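Local coordinates for protein Niban 2 (Homo sapiens, PDB 7CTP) that may take part in suppressing apoptosis and may promote melanoma cell invasion in vitro, and carries a PH domain beside a large helical body, at residues A[490-495]-A[546-551]; A[426-431]-A[496-501]; A[301-306]-A[527-532]; A[39-44]-A[313-318]. One frame throughout, in Å; residues are numbered along the deposited sequence.

Contact 1: A[490-495]-A[546-551]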
loop_
_atom_site.group_PDB
_atom_site.type_symbol
_atom_site.label_atom_id
_atom_site.label_comp_id
_atom_site.label_asym_id
_atom_site.label_seq_id
_atom_site.Cartn_x
_atom_site.Cartn_y
_atom_site.Cartn_z
ATOM N N PHE A 490 1.242 -6.026 -13.132
ATOM C CA PHE A 490 0.922 -6.395 -11.760
ATOM C C PHE A 490 1.271 -7.853 -11.491
ATOM O O PHE A 490 1.858 -8.181 -10.453
ATOM C CB PHE A 490 -0.559 -6.123 -11.502
ATOM C CG PHE A 490 -1.067 -6.631 -10.180
ATOM C CD1 PHE A 490 -0.632 -6.073 -8.986
ATOM C CD2 PHE A 490 -1.990 -7.660 -10.136
ATOM C CE1 PHE A 490 -1.117 -6.546 -7.770
ATOM C CE2 PHE A 490 -2.476 -8.130 -8.928
ATOM C CZ PHE A 490 -2.033 -7.571 -7.743
ATOM N N PHE A 491 0.933 -8.743 -12.429
ATOM C CA PHE A 491 1.238 -10.160 -12.248
ATOM C C PHE A 491 2.742 -10.402 -12.243
ATOM O O PHE A 491 3.242 -11.216 -11.459
ATOM C CB PHE A 491 0.581 -11.000 -13.345
ATOM C CG PHE A 491 -0.917 -10.895 -13.387
ATOM C CD1 PHE A 491 -1.659 -10.688 -12.239
ATOM C CD2 PHE A 491 -1.582 -11.002 -14.597
ATOM C CE1 PHE A 491 -3.044 -10.592 -12.300
ATOM C CE2 PHE A 491 -2.951 -10.910 -14.663
ATOM C CZ PHE A 491 -3.689 -10.707 -13.520
ATOM N N ARG A 492 3.468 -9.720 -13.136
ATOM C CA ARG A 492 4.921 -9.841 -13.186
ATOM C C ARG A 492 5.545 -9.359 -11.884
ATOM O O ARG A 492 6.392 -10.043 -11.298
ATOM C CB ARG A 492 5.452 -9.049 -14.386
ATOM C CG ARG A 492 6.948 -8.718 -14.384
ATOM C CD ARG A 492 7.185 -7.436 -15.191
ATOM N NE ARG A 492 8.596 -7.133 -15.411
ATOM C CZ ARG A 492 9.375 -6.478 -14.553
ATOM N NH1 ARG A 492 10.648 -6.248 -14.851
ATOM N NH2 ARG A 492 8.883 -6.054 -13.396
ATOM N N GLU A 493 5.118 -8.182 -11.417
ATOM C CA GLU A 493 5.611 -7.630 -10.160
ATOM C C GLU A 493 5.346 -8.579 -8.998
ATOM O O GLU A 493 6.241 -8.837 -8.186
ATOM C CB GLU A 493 4.968 -6.266 -9.897
ATOM C CG GLU A 493 5.243 -5.733 -8.492
ATOM C CD GLU A 493 4.514 -4.439 -8.151
ATOM O OE1 GLU A 493 5.194 -3.388 -8.080
ATOM O OE2 GLU A 493 3.280 -4.476 -7.922
ATOM N N ALA A 494 4.132 -9.136 -8.924
ATOM C CA ALA A 494 3.768 -10.000 -7.804
ATOM C C ALA A 494 4.573 -11.293 -7.816
ATOM O O ALA A 494 5.020 -11.768 -6.766
ATOM C CB ALA A 494 2.273 -10.298 -7.827
ATOM N N LEU A 495 4.755 -11.888 -8.999
ATOM C CA LEU A 495 5.553 -13.106 -9.090
ATOM C C LEU A 495 6.997 -12.852 -8.681
ATOM O O LEU A 495 7.617 -13.692 -8.020
ATOM C CB LEU A 495 5.494 -13.666 -10.506
ATOM C CG LEU A 495 4.169 -14.305 -10.910
ATOM C CD1 LEU A 495 4.237 -14.722 -12.368
ATOM C CD2 LEU A 495 3.924 -15.501 -10.034
ATOM N N LYS A 546 12.842 -15.209 -17.324
ATOM C CA LYS A 546 12.336 -15.993 -18.450
ATOM C C LYS A 546 11.091 -16.776 -18.052
ATOM O O LYS A 546 10.047 -16.676 -18.707
ATOM C CB LYS A 546 13.417 -16.936 -18.980
ATOM C CG LYS A 546 12.937 -17.869 -20.100
ATOM C CD LYS A 546 14.105 -18.621 -20.721
ATOM C CE LYS A 546 13.646 -19.856 -21.486
ATOM N NZ LYS A 546 13.994 -21.133 -20.794
ATOM N N ASP A 547 11.178 -17.535 -16.954
ATOM C CA ASP A 547 10.036 -18.318 -16.491
ATOM C C ASP A 547 8.825 -17.433 -16.204
ATOM O O ASP A 547 7.693 -17.795 -16.540
ATOM C CB ASP A 547 10.418 -19.127 -15.252
ATOM C CG ASP A 547 11.352 -20.280 -15.571
ATOM O OD1 ASP A 547 11.099 -20.992 -16.570
ATOM O OD2 ASP A 547 12.344 -20.473 -14.831
ATOM N N ILE A 548 9.044 -16.257 -15.610
ATOM C CA ILE A 548 7.926 -15.384 -15.256
ATOM C C ILE A 548 7.303 -14.767 -16.498
ATOM O O ILE A 548 6.077 -14.773 -16.662
ATOM C CB ILE A 548 8.378 -14.298 -14.266
ATOM C CG1 ILE A 548 8.612 -14.920 -12.892
ATOM C CG2 ILE A 548 7.343 -13.173 -14.198
ATOM C CD1 ILE A 548 9.070 -13.943 -11.865
ATOM N N LEU A 549 8.129 -14.195 -17.377
ATOM C CA LEU A 549 7.580 -13.588 -18.584
ATOM C C LEU A 549 6.898 -14.628 -19.450
ATOM O O LEU A 549 5.887 -14.335 -20.096
ATOM C CB LEU A 549 8.669 -12.859 -19.373
ATOM C CG LEU A 549 9.217 -11.592 -18.723
ATOM C CD1 LEU A 549 10.619 -11.300 -19.233
ATOM C CD2 LEU A 549 8.289 -10.404 -18.946
ATOM N N GLN A 550 7.424 -15.856 -19.458
ATOM C CA GLN A 550 6.818 -16.917 -20.253
ATOM C C GLN A 550 5.583 -17.500 -19.573
ATOM O O GLN A 550 4.632 -17.892 -20.255
ATOM C CB GLN A 550 7.841 -18.021 -20.548
ATOM C CG GLN A 550 8.358 -18.053 -21.994
ATOM C CD GLN A 550 7.274 -18.284 -23.039
ATOM O OE1 GLN A 550 6.096 -18.461 -22.722
ATOM N NE2 GLN A 550 7.676 -18.281 -24.304
ATOM N N ALA A 551 5.576 -17.571 -18.239
ATOM C CA ALA A 551 4.379 -18.033 -17.538
ATOM C C ALA A 551 3.222 -17.071 -17.763
ATOM O O ALA A 551 2.088 -17.489 -18.023
ATOM C CB ALA A 551 4.657 -18.205 -16.044
#
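Leu495 and Ile548 meet flank to flank, each running past the other in the opposite direction, so that the root of one side chain lies beside the end of the other. Two approaches document this: Ile548 CD1 rests on Leu495 CB at 3.8 Å, while Ile548 CG2 lies 3.9 Å from Leu495 CD1. The split follows from the isoleucine rotamer. Its CG1 stands beside the backbone N (chi1 -73°) and carries CD1 to the leucine's CB, whereas CG2, trans to that nitrogen, lies by the leucine methyl. CG2 also comes within 4.2 Å of Arg492 CA, one turn earlier. The backbones are correspondingly close, with 6.6 Å between Arg492 CA and Ile548 CA. The Arg492 side chain runs along the margin of the interface and touches Met545. Ile548 further packs on Leu496 and Ser499; with Arg492 and Leu495 these form the i, i+3, i+4, i+7 diamond of a knobs-into-holes fit, with the isoleucine as knob. Leu495 in turn reaches Val552. The seam thus joins helices 464-511 and 532-555, while other faces of residues 490-495 meet helix 342-378 through Phe491 and Ala494 and helix 422-455 through Phe490.

Contact 2: A[426-431]-A[496-501]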
loop_
_atom_site.group_PDB
_atom_site.type_symbol
_atom_site.label_atom_id
_atom_site.label_comp_id
_atom_site.label_asym_id
_atom_site.label_seq_id
_atom_site.Cartn_x
_atom_site.Cartn_y
_atom_site.Cartn_z
ATOM N N SER A 426 -2.602 -10.380 1.580
ATOM C CA SER A 426 -3.091 -9.078 2.026
ATOM C C SER A 426 -2.552 -7.950 1.154
ATOM O O SER A 426 -3.314 -7.103 0.663
ATOM C CB SER A 426 -2.706 -8.853 3.488
ATOM O OG SER A 426 -3.105 -7.567 3.913
ATOM N N VAL A 427 -1.231 -7.908 0.967
ATOM C CA VAL A 427 -0.618 -6.817 0.211
ATOM C C VAL A 427 -1.148 -6.790 -1.219
ATOM O O VAL A 427 -1.451 -5.722 -1.770
ATOM C CB VAL A 427 0.914 -6.952 0.251
ATOM C CG1 VAL A 427 1.555 -6.067 -0.807
ATOM C CG2 VAL A 427 1.426 -6.595 1.651
ATOM N N PHE A 428 -1.299 -7.958 -1.832
ATOM C CA PHE A 428 -1.648 -7.976 -3.246
ATOM C C PHE A 428 -3.133 -7.735 -3.477
ATOM O O PHE A 428 -3.511 -7.238 -4.542
ATOM C CB PHE A 428 -1.144 -9.278 -3.866
ATOM C CG PHE A 428 0.349 -9.286 -4.037
ATOM C CD1 PHE A 428 0.974 -8.216 -4.670
ATOM C CD2 PHE A 428 1.128 -10.302 -3.528
ATOM C CE1 PHE A 428 2.355 -8.188 -4.816
ATOM C CE2 PHE A 428 2.504 -10.275 -3.667
ATOM C CZ PHE A 428 3.114 -9.223 -4.310
ATOM N N LYS A 429 -3.982 -8.010 -2.487
ATOM C CA LYS A 429 -5.363 -7.542 -2.584
ATOM C C LYS A 429 -5.438 -6.026 -2.526
ATOM O O LYS A 429 -6.185 -5.413 -3.295
ATOM C CB LYS A 429 -6.223 -8.158 -1.482
ATOM C CG LYS A 429 -6.285 -9.657 -1.541
ATOM C CD LYS A 429 -7.038 -10.271 -0.370
ATOM C CE LYS A 429 -7.841 -9.245 0.408
ATOM N NZ LYS A 429 -8.517 -9.881 1.575
ATOM N N GLN A 430 -4.666 -5.410 -1.627
ATOM C CA GLN A 430 -4.650 -3.956 -1.512
ATOM C C GLN A 430 -4.154 -3.317 -2.804
ATOM O O GLN A 430 -4.766 -2.373 -3.318
ATOM C CB GLN A 430 -3.788 -3.550 -0.314
ATOM C CG GLN A 430 -3.140 -2.161 -0.375
ATOM C CD GLN A 430 -4.005 -1.066 0.244
ATOM O OE1 GLN A 430 -4.761 -1.302 1.198
ATOM N NE2 GLN A 430 -3.868 0.148 -0.276
ATOM N N ARG A 431 -3.058 -3.842 -3.361
ATOM C CA ARG A 431 -2.507 -3.256 -4.580
ATOM C C ARG A 431 -3.456 -3.439 -5.756
ATOM O O ARG A 431 -3.663 -2.505 -6.536
ATOM C CB ARG A 431 -1.138 -3.857 -4.892
ATOM C CG ARG A 431 -0.114 -3.623 -3.797
ATOM C CD ARG A 431 1.256 -3.267 -4.342
ATOM N NE ARG A 431 2.223 -3.071 -3.263
ATOM C CZ ARG A 431 3.353 -3.763 -3.141
ATOM N NH1 ARG A 431 4.177 -3.516 -2.125
ATOM N NH2 ARG A 431 3.657 -4.698 -4.037
ATOM N N LEU A 496 7.552 -11.708 -9.085
ATOM C CA LEU A 496 8.908 -11.351 -8.676
ATOM C C LEU A 496 8.991 -11.148 -7.171
ATOM O O LEU A 496 9.955 -11.577 -6.527
ATOM C CB LEU A 496 9.351 -10.086 -9.408
ATOM C CG LEU A 496 9.698 -10.244 -10.887
ATOM C CD1 LEU A 496 9.906 -8.902 -11.541
ATOM C CD2 LEU A 496 10.939 -11.108 -11.035
ATOM N N GLN A 497 7.983 -10.498 -6.590
ATOM C CA GLN A 497 8.005 -10.212 -5.160
ATOM C C GLN A 497 7.784 -11.454 -4.304
ATOM O O GLN A 497 8.125 -11.437 -3.120
ATOM C CB GLN A 497 6.966 -9.140 -4.833
ATOM C CG GLN A 497 7.386 -7.769 -5.338
ATOM C CD GLN A 497 6.362 -6.687 -5.068
ATOM O OE1 GLN A 497 5.487 -6.838 -4.217
ATOM N NE2 GLN A 497 6.502 -5.569 -5.756
ATOM N N ILE A 498 7.234 -12.527 -4.870
ATOM C CA ILE A 498 7.156 -13.797 -4.150
ATOM C C ILE A 498 8.416 -14.631 -4.352
ATOM O O ILE A 498 8.929 -15.243 -3.410
ATOM C CB ILE A 498 5.898 -14.574 -4.576
ATOM C CG1 ILE A 498 4.632 -13.903 -4.021
ATOM C CG2 ILE A 498 6.003 -16.035 -4.120
ATOM C CD1 ILE A 498 3.377 -14.211 -4.809
ATOM N N SER A 499 8.955 -14.649 -5.569
ATOM C CA SER A 499 10.016 -15.600 -5.896
ATOM C C SER A 499 11.403 -15.106 -5.483
ATOM O O SER A 499 12.238 -15.903 -5.043
ATOM C CB SER A 499 9.967 -15.908 -7.393
ATOM O OG SER A 499 10.249 -14.753 -8.160
ATOM N N ILE A 500 11.688 -13.816 -5.622
ATOM C CA ILE A 500 13.056 -13.347 -5.396
ATOM C C ILE A 500 13.416 -13.424 -3.910
ATOM O O ILE A 500 14.513 -13.910 -3.585
ATOM C CB ILE A 500 13.274 -11.944 -5.984
ATOM C CG1 ILE A 500 13.288 -12.020 -7.514
ATOM C CG2 ILE A 500 14.599 -11.368 -5.514
ATOM C CD1 ILE A 500 13.416 -10.670 -8.185
ATOM N N PRO A 501 12.562 -12.997 -2.968
ATOM C CA PRO A 501 12.953 -13.154 -1.551
ATOM C C PRO A 501 13.208 -14.595 -1.175
ATOM O O PRO A 501 14.086 -14.885 -0.350
ATOM C CB PRO A 501 11.756 -12.577 -0.784
ATOM C CG PRO A 501 11.119 -11.640 -1.740
ATOM C CD PRO A 501 11.263 -12.309 -3.082
#
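Gln497 reaches toward Phe428 and Arg431 from the facing helix, and its atoms can be taken in turn. CB lies in the plane of the Phe428 ring, at its edge, 3.9 Å from CZ. The chain then runs extended beyond CG, which brings CD to 3.5 Å from Arg431 NH2. At the tip, OE1 accepts a hydrogen bond from Arg431 NH2 at 2.8 Å with an N-H...O angle of 150°. The donor lies in the carbonyl plane on a lone pair of OE1, and OE1 lies close to the guanidinium plane; even so, the two flat groups are turned 81° against each other. OE1 also approaches Phe428 CZ at 3.4 Å. NE2, 3.4 Å from Arg431 NH2, faces another donor and makes no bond with it. Val427 CG1 covers one guanidinium face, 3.7 Å above its centre, and Glu493 gives the arginine a weak, long ion pair. Beside the glutamine, Ile498 CD1 touches Phe428 CE2 at 4.2 Å. These long side chains span segment axes 12.8 Å apart at 152°, a near-antiparallel pairing. Helices 422-455 and 464-511, consecutive in the chain, form a helical hairpin.

Contact 3: A[301-306]-A[527-532]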
loop_
_atom_site.group_PDB
_atom_site.type_symbol
_atom_site.label_atom_id
_atom_site.label_comp_id
_atom_site.label_asym_id
_atom_site.label_seq_id
_atom_site.Cartn_x
_atom_site.Cartn_y
_atom_site.Cartn_z
ATOM N N GLN A 301 22.772 14.061 -10.275
ATOM C CA GLN A 301 22.211 14.012 -11.623
ATOM C C GLN A 301 23.258 14.378 -12.667
ATOM O O GLN A 301 23.337 13.747 -13.729
ATOM C CB GLN A 301 20.996 14.938 -11.724
ATOM C CG GLN A 301 19.827 14.478 -10.849
ATOM C CD GLN A 301 18.700 15.487 -10.784
ATOM O OE1 GLN A 301 17.754 15.319 -10.016
ATOM N NE2 GLN A 301 18.789 16.535 -11.594
ATOM N N ALA A 302 24.088 15.378 -12.371
ATOM C CA ALA A 302 25.096 15.803 -13.336
ATOM C C ALA A 302 26.109 14.694 -13.591
ATOM O O ALA A 302 26.506 14.458 -14.742
ATOM C CB ALA A 302 25.794 17.068 -12.848
ATOM N N VAL A 303 26.529 13.992 -12.533
ATOM C CA VAL A 303 27.489 12.904 -12.702
ATOM C C VAL A 303 26.858 11.753 -13.481
ATOM O O VAL A 303 27.479 11.181 -14.387
ATOM C CB VAL A 303 28.030 12.440 -11.339
ATOM C CG1 VAL A 303 28.884 11.195 -11.515
ATOM C CG2 VAL A 303 28.829 13.572 -10.662
ATOM N N ILE A 304 25.614 11.395 -13.138
ATOM C CA ILE A 304 24.919 10.309 -13.838
ATOM C C ILE A 304 24.766 10.628 -15.321
ATOM O O ILE A 304 24.988 9.769 -16.186
ATOM C CB ILE A 304 23.548 10.040 -13.190
ATOM C CG1 ILE A 304 23.722 9.369 -11.827
ATOM C CG2 ILE A 304 22.665 9.200 -14.125
ATOM C CD1 ILE A 304 22.493 9.498 -10.917
ATOM N N ARG A 305 24.358 11.861 -15.636
ATOM C CA ARG A 305 24.125 12.233 -17.027
ATOM C C ARG A 305 25.427 12.219 -17.816
ATOM O O ARG A 305 25.466 11.737 -18.953
ATOM C CB ARG A 305 23.464 13.614 -17.096
ATOM C CG ARG A 305 22.596 13.837 -18.324
ATOM C CD ARG A 305 22.028 15.260 -18.329
ATOM N NE ARG A 305 21.175 15.550 -17.174
ATOM C CZ ARG A 305 19.911 15.153 -17.050
ATOM N NH1 ARG A 305 19.211 15.490 -15.976
ATOM N NH2 ARG A 305 19.342 14.419 -18.002
ATOM N N THR A 306 26.502 12.731 -17.215
ATOM C CA THR A 306 27.794 12.787 -17.892
ATOM C C THR A 306 28.409 11.399 -18.052
ATOM O O THR A 306 28.935 11.056 -19.121
ATOM C CB THR A 306 28.745 13.693 -17.111
ATOM O OG1 THR A 306 28.181 15.007 -17.028
ATOM C CG2 THR A 306 30.101 13.769 -17.796
ATOM N N ALA A 527 30.239 4.816 -6.494
ATOM C CA ALA A 527 29.714 3.974 -5.419
ATOM C C ALA A 527 28.325 4.414 -4.969
ATOM O O ALA A 527 27.592 3.610 -4.379
ATOM C CB ALA A 527 30.676 3.962 -4.233
ATOM N N ARG A 528 27.949 5.678 -5.206
ATOM C CA ARG A 528 26.583 6.094 -4.892
ATOM C C ARG A 528 25.577 5.536 -5.885
ATOM O O ARG A 528 24.373 5.546 -5.605
ATOM C CB ARG A 528 26.453 7.621 -4.871
ATOM C CG ARG A 528 27.176 8.331 -3.732
ATOM C CD ARG A 528 26.764 7.820 -2.350
ATOM N NE ARG A 528 25.360 8.045 -1.983
ATOM C CZ ARG A 528 24.908 9.134 -1.356
ATOM N NH1 ARG A 528 25.744 10.125 -1.056
ATOM N NH2 ARG A 528 23.617 9.238 -1.030
ATOM N N PHE A 529 26.035 5.043 -7.038
ATOM C CA PHE A 529 25.126 4.599 -8.089
ATOM C C PHE A 529 25.164 3.103 -8.322
ATOM O O PHE A 529 24.297 2.589 -9.034
ATOM C CB PHE A 529 25.453 5.302 -9.410
ATOM C CG PHE A 529 25.709 6.758 -9.239
ATOM C CD1 PHE A 529 24.760 7.568 -8.630
ATOM C CD2 PHE A 529 26.917 7.308 -9.622
ATOM C CE1 PHE A 529 25.010 8.915 -8.427
ATOM C CE2 PHE A 529 27.172 8.665 -9.431
ATOM C CZ PHE A 529 26.220 9.464 -8.834
ATOM N N ILE A 530 26.150 2.416 -7.757
ATOM C CA ILE A 530 26.351 0.983 -7.939
ATOM C C ILE A 530 26.570 0.366 -6.570
ATOM O O ILE A 530 27.492 0.765 -5.850
ATOM C CB ILE A 530 27.547 0.678 -8.858
ATOM C CG1 ILE A 530 27.366 1.360 -10.219
ATOM C CG2 ILE A 530 27.736 -0.839 -8.991
ATOM C CD1 ILE A 530 28.550 1.198 -11.144
ATOM N N LEU A 531 25.735 -0.617 -6.215
ATOM C CA LEU A 531 25.871 -1.355 -4.965
ATOM C C LEU A 531 26.034 -2.839 -5.266
ATOM O O LEU A 531 25.314 -3.382 -6.106
ATOM C CB LEU A 531 24.639 -1.150 -4.075
ATOM C CG LEU A 531 24.483 0.242 -3.465
ATOM C CD1 LEU A 531 23.110 0.411 -2.818
ATOM C CD2 LEU A 531 25.581 0.474 -2.448
ATOM N N VAL A 532 26.976 -3.487 -4.575
ATOM C CA VAL A 532 27.155 -4.933 -4.741
ATOM C C VAL A 532 25.830 -5.649 -4.537
ATOM O O VAL A 532 25.421 -6.499 -5.338
ATOM C CB VAL A 532 28.221 -5.464 -3.769
ATOM C CG1 VAL A 532 28.196 -6.989 -3.753
ATOM C CG2 VAL A 532 29.604 -4.962 -4.152
#
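Ala302 O, one residue before the Val303-Ile304 pair that packs on Phe529, is gripped by two donors of Thr306. The backbone N bonds it at 3.0 Å as an ordinary helical link, and OG1 bonds it at 2.9 Å from the opposite face of the carbonyl plane. The hydroxyl stands off that plane, with a C=O...OG1 angle of 152°. This doubled i to i-4 bond belongs to helix 260-337 itself; what crosses to the loop is apolar and centres on the phenylalanine ring. Ile304 lies over one face as a CH-pi contact: CG1 is 3.8 Å from the ring centroid and 16° off the normal. Its CD1 overhangs the CD1-CE1 rim of the ring, 3.6 Å from Phe529 CE1. The isoleucine's CG1 stands beside the backbone N (chi1 -72°), which brings this branch over the ring. The Val303 side chain crosses that of Phe529 at about a right angle, and its CG1 comes to the ring obliquely, 3.7 Å from Phe529 CE2. The second face of the ring is met from within its own loop by Arg528 CB, 4.0 Å above the plane and displaced toward the rim, so the aromatic group has carbon on both faces. Ile311, farther along the same helix, also touches Phe529, and Leu39 of helix 10-48 backs Ile304. Leu531, two residues on, is the N-cap residue of helix 532-555. The contact is thus CH-pi and apolar packing between the interhelical loop leading into that helix and helix 260-337 of the helical body.

Contact 4: A[39-44]-A[313-318]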
loop_
_atom_site.group_PDB
_atom_site.type_symbol
_atom_site.label_atom_id
_atom_site.label_comp_id
_atom_site.label_asym_id
_atom_site.label_seq_id
_atom_site.Cartn_x
_atom_site.Cartn_y
_atom_site.Cartn_z
ATOM N N LEU A 39 18.059 6.866 -8.105
ATOM C CA LEU A 39 18.205 8.003 -9.010
ATOM C C LEU A 39 18.809 7.565 -10.336
ATOM O O LEU A 39 18.315 7.932 -11.411
ATOM C CB LEU A 39 19.069 9.081 -8.356
ATOM C CG LEU A 39 19.330 10.345 -9.188
ATOM C CD1 LEU A 39 18.029 11.093 -9.431
ATOM C CD2 LEU A 39 20.332 11.237 -8.461
ATOM N N PHE A 40 19.879 6.771 -10.282
ATOM C CA PHE A 40 20.492 6.286 -11.515
ATOM C C PHE A 40 19.505 5.471 -12.347
ATOM O O PHE A 40 19.423 5.635 -13.571
ATOM C CB PHE A 40 21.730 5.450 -11.207
ATOM C CG PHE A 40 22.302 4.789 -12.422
ATOM C CD1 PHE A 40 23.086 5.510 -13.305
ATOM C CD2 PHE A 40 22.018 3.461 -12.707
ATOM C CE1 PHE A 40 23.599 4.912 -14.441
ATOM C CE2 PHE A 40 22.531 2.860 -13.846
ATOM C CZ PHE A 40 23.328 3.589 -14.708
ATOM N N ASN A 41 18.760 4.563 -11.706
ATOM C CA ASN A 41 17.844 3.712 -12.470
ATOM C C ASN A 41 16.752 4.535 -13.141
ATOM O O ASN A 41 16.368 4.265 -14.289
ATOM C CB ASN A 41 17.221 2.645 -11.568
ATOM C CG ASN A 41 18.226 1.601 -11.114
ATOM O OD1 ASN A 41 19.216 1.332 -11.797
ATOM N ND2 ASN A 41 17.965 0.997 -9.959
ATOM N N SER A 42 16.237 5.544 -12.441
ATOM C CA SER A 42 15.185 6.377 -13.006
ATOM C C SER A 42 15.738 7.207 -14.152
ATOM O O SER A 42 15.121 7.302 -15.222
ATOM C CB SER A 42 14.574 7.273 -11.928
ATOM O OG SER A 42 13.615 8.173 -12.478
ATOM N N MET A 43 16.920 7.793 -13.956
ATOM C CA MET A 43 17.507 8.598 -15.022
ATOM C C MET A 43 17.877 7.744 -16.223
ATOM O O MET A 43 17.751 8.195 -17.367
ATOM C CB MET A 43 18.723 9.355 -14.508
ATOM C CG MET A 43 18.342 10.466 -13.576
ATOM S SD MET A 43 19.785 11.425 -13.122
ATOM C CE MET A 43 20.160 12.237 -14.691
ATOM N N ARG A 44 18.326 6.510 -15.992
ATOM C CA ARG A 44 18.651 5.656 -17.127
ATOM C C ARG A 44 17.407 5.370 -17.957
ATOM O O ARG A 44 17.455 5.405 -19.194
ATOM C CB ARG A 44 19.309 4.361 -16.664
ATOM C CG ARG A 44 19.873 3.537 -17.817
ATOM C CD ARG A 44 20.527 2.271 -17.315
ATOM N NE ARG A 44 20.978 1.417 -18.408
ATOM C CZ ARG A 44 21.463 0.192 -18.236
ATOM N NH1 ARG A 44 21.556 -0.315 -17.014
ATOM N NH2 ARG A 44 21.858 -0.524 -19.281
ATOM N N THR A 313 28.802 0.375 -17.958
ATOM C CA THR A 313 29.907 -0.551 -18.188
ATOM C C THR A 313 30.425 -1.132 -16.881
ATOM O O THR A 313 30.680 -2.340 -16.772
ATOM C CB THR A 313 31.025 0.179 -18.929
ATOM O OG1 THR A 313 30.554 0.526 -20.236
ATOM C CG2 THR A 313 32.267 -0.686 -19.023
ATOM N N SER A 314 30.588 -0.277 -15.871
ATOM C CA SER A 314 31.088 -0.740 -14.583
ATOM C C SER A 314 30.080 -1.668 -13.917
ATOM O O SER A 314 30.454 -2.699 -13.343
ATOM C CB SER A 314 31.413 0.458 -13.691
ATOM O OG SER A 314 31.367 0.118 -12.318
ATOM N N LYS A 315 28.792 -1.323 -14.004
ATOM C CA LYS A 315 27.737 -2.177 -13.460
ATOM C C LYS A 315 27.755 -3.553 -14.125
ATOM O O LYS A 315 27.677 -4.588 -13.447
ATOM C CB LYS A 315 26.377 -1.490 -13.630
ATOM C CG LYS A 315 25.278 -1.984 -12.674
ATOM C CD LYS A 315 24.012 -1.097 -12.710
ATOM C CE LYS A 315 24.186 0.244 -11.965
ATOM N NZ LYS A 315 23.402 0.348 -10.670
ATOM N N GLU A 316 27.913 -3.585 -15.452
ATOM C CA GLU A 316 27.917 -4.855 -16.179
ATOM C C GLU A 316 29.155 -5.686 -15.852
ATOM O O GLU A 316 29.079 -6.921 -15.794
ATOM C CB GLU A 316 27.807 -4.589 -17.682
ATOM C CG GLU A 316 27.853 -5.825 -18.599
ATOM C CD GLU A 316 27.021 -7.005 -18.103
ATOM O OE1 GLU A 316 27.551 -8.139 -18.105
ATOM O OE2 GLU A 316 25.840 -6.810 -17.735
ATOM N N HIS A 317 30.299 -5.038 -15.621
ATOM C CA HIS A 317 31.494 -5.783 -15.234
ATOM C C HIS A 317 31.312 -6.431 -13.867
ATOM O O HIS A 317 31.655 -7.602 -13.674
ATOM C CB HIS A 317 32.719 -4.870 -15.241
ATOM C CG HIS A 317 33.999 -5.567 -14.893
ATOM N ND1 HIS A 317 34.681 -5.333 -13.717
ATOM C CD2 HIS A 317 34.723 -6.491 -15.568
ATOM C CE1 HIS A 317 35.768 -6.084 -13.683
ATOM N NE2 HIS A 317 35.818 -6.795 -14.795
ATOM N N LEU A 318 30.778 -5.677 -12.901
ATOM C CA LEU A 318 30.467 -6.255 -11.596
ATOM C C LEU A 318 29.490 -7.414 -11.735
ATOM O O LEU A 318 29.682 -8.481 -11.139
ATOM C CB LEU A 318 29.896 -5.177 -10.677
ATOM C CG LEU A 318 29.355 -5.581 -9.306
ATOM C CD1 LEU A 318 30.461 -6.145 -8.420
ATOM C CD2 LEU A 318 28.685 -4.368 -8.658
#
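This is a buried side-chain contact between two helices of the helical body, helix 10-48 near the N-terminus and the long helix 260-337, made chiefly by Phe40 and Lys315. The backbones are well apart, with 11.3 Å between Phe40 CA and Lys315 CA, so the side chains do the bridging. The two lie alongside, each pointing back past the other's end. Lys315 CE lies 3.6 Å from Phe40 CE2 and 3.9 Å from Phe40 CD2, approaching the ring obliquely. The lysine's CG is trans to its backbone N (chi1 -158°), and bends at the third and fourth torsions turn the end of the chain past the ring. Phe40 is also touched by Met308 and Ile311 of the lysine's own helix, which add to the apolar packing of the ring. Nearby charge is of the same sign: Arg44 NH1 stands 6.6 Å from Lys315 NZ, a separation that would probably give at most a mild repulsion. Asn41 OD1, 4.4 Å from Lys315 NZ, is too far for a hydrogen bond. The ammonium group instead finds its polar partner in the loop before helix 532-555, where Lys315 NZ bonds Phe529 O at 2.9 Å.

The four contacts fall into two clusters within the helical body. Contacts 1 and 2 have centres 12 Å apart and share helix 464-511, where 490-495 and 496-501 follow one another directly, up to a kink at Pro501; contacts 3 and 4, with centres 7 Å apart, share helix 260-337. Between clusters the centres lie 23 to 29 Å apart. Along the chain contact 4 closes before contacts 1 and 2 open, contact 2 falls within the span of contact 3, and contact 1 alternates with both 2 and 3. Helix 532-555 ties the clusters together, beginning at the loop of contact 3 and carrying one side of contact 1. Residues distant in sequence thereby form one helical unit alongside the PH domain.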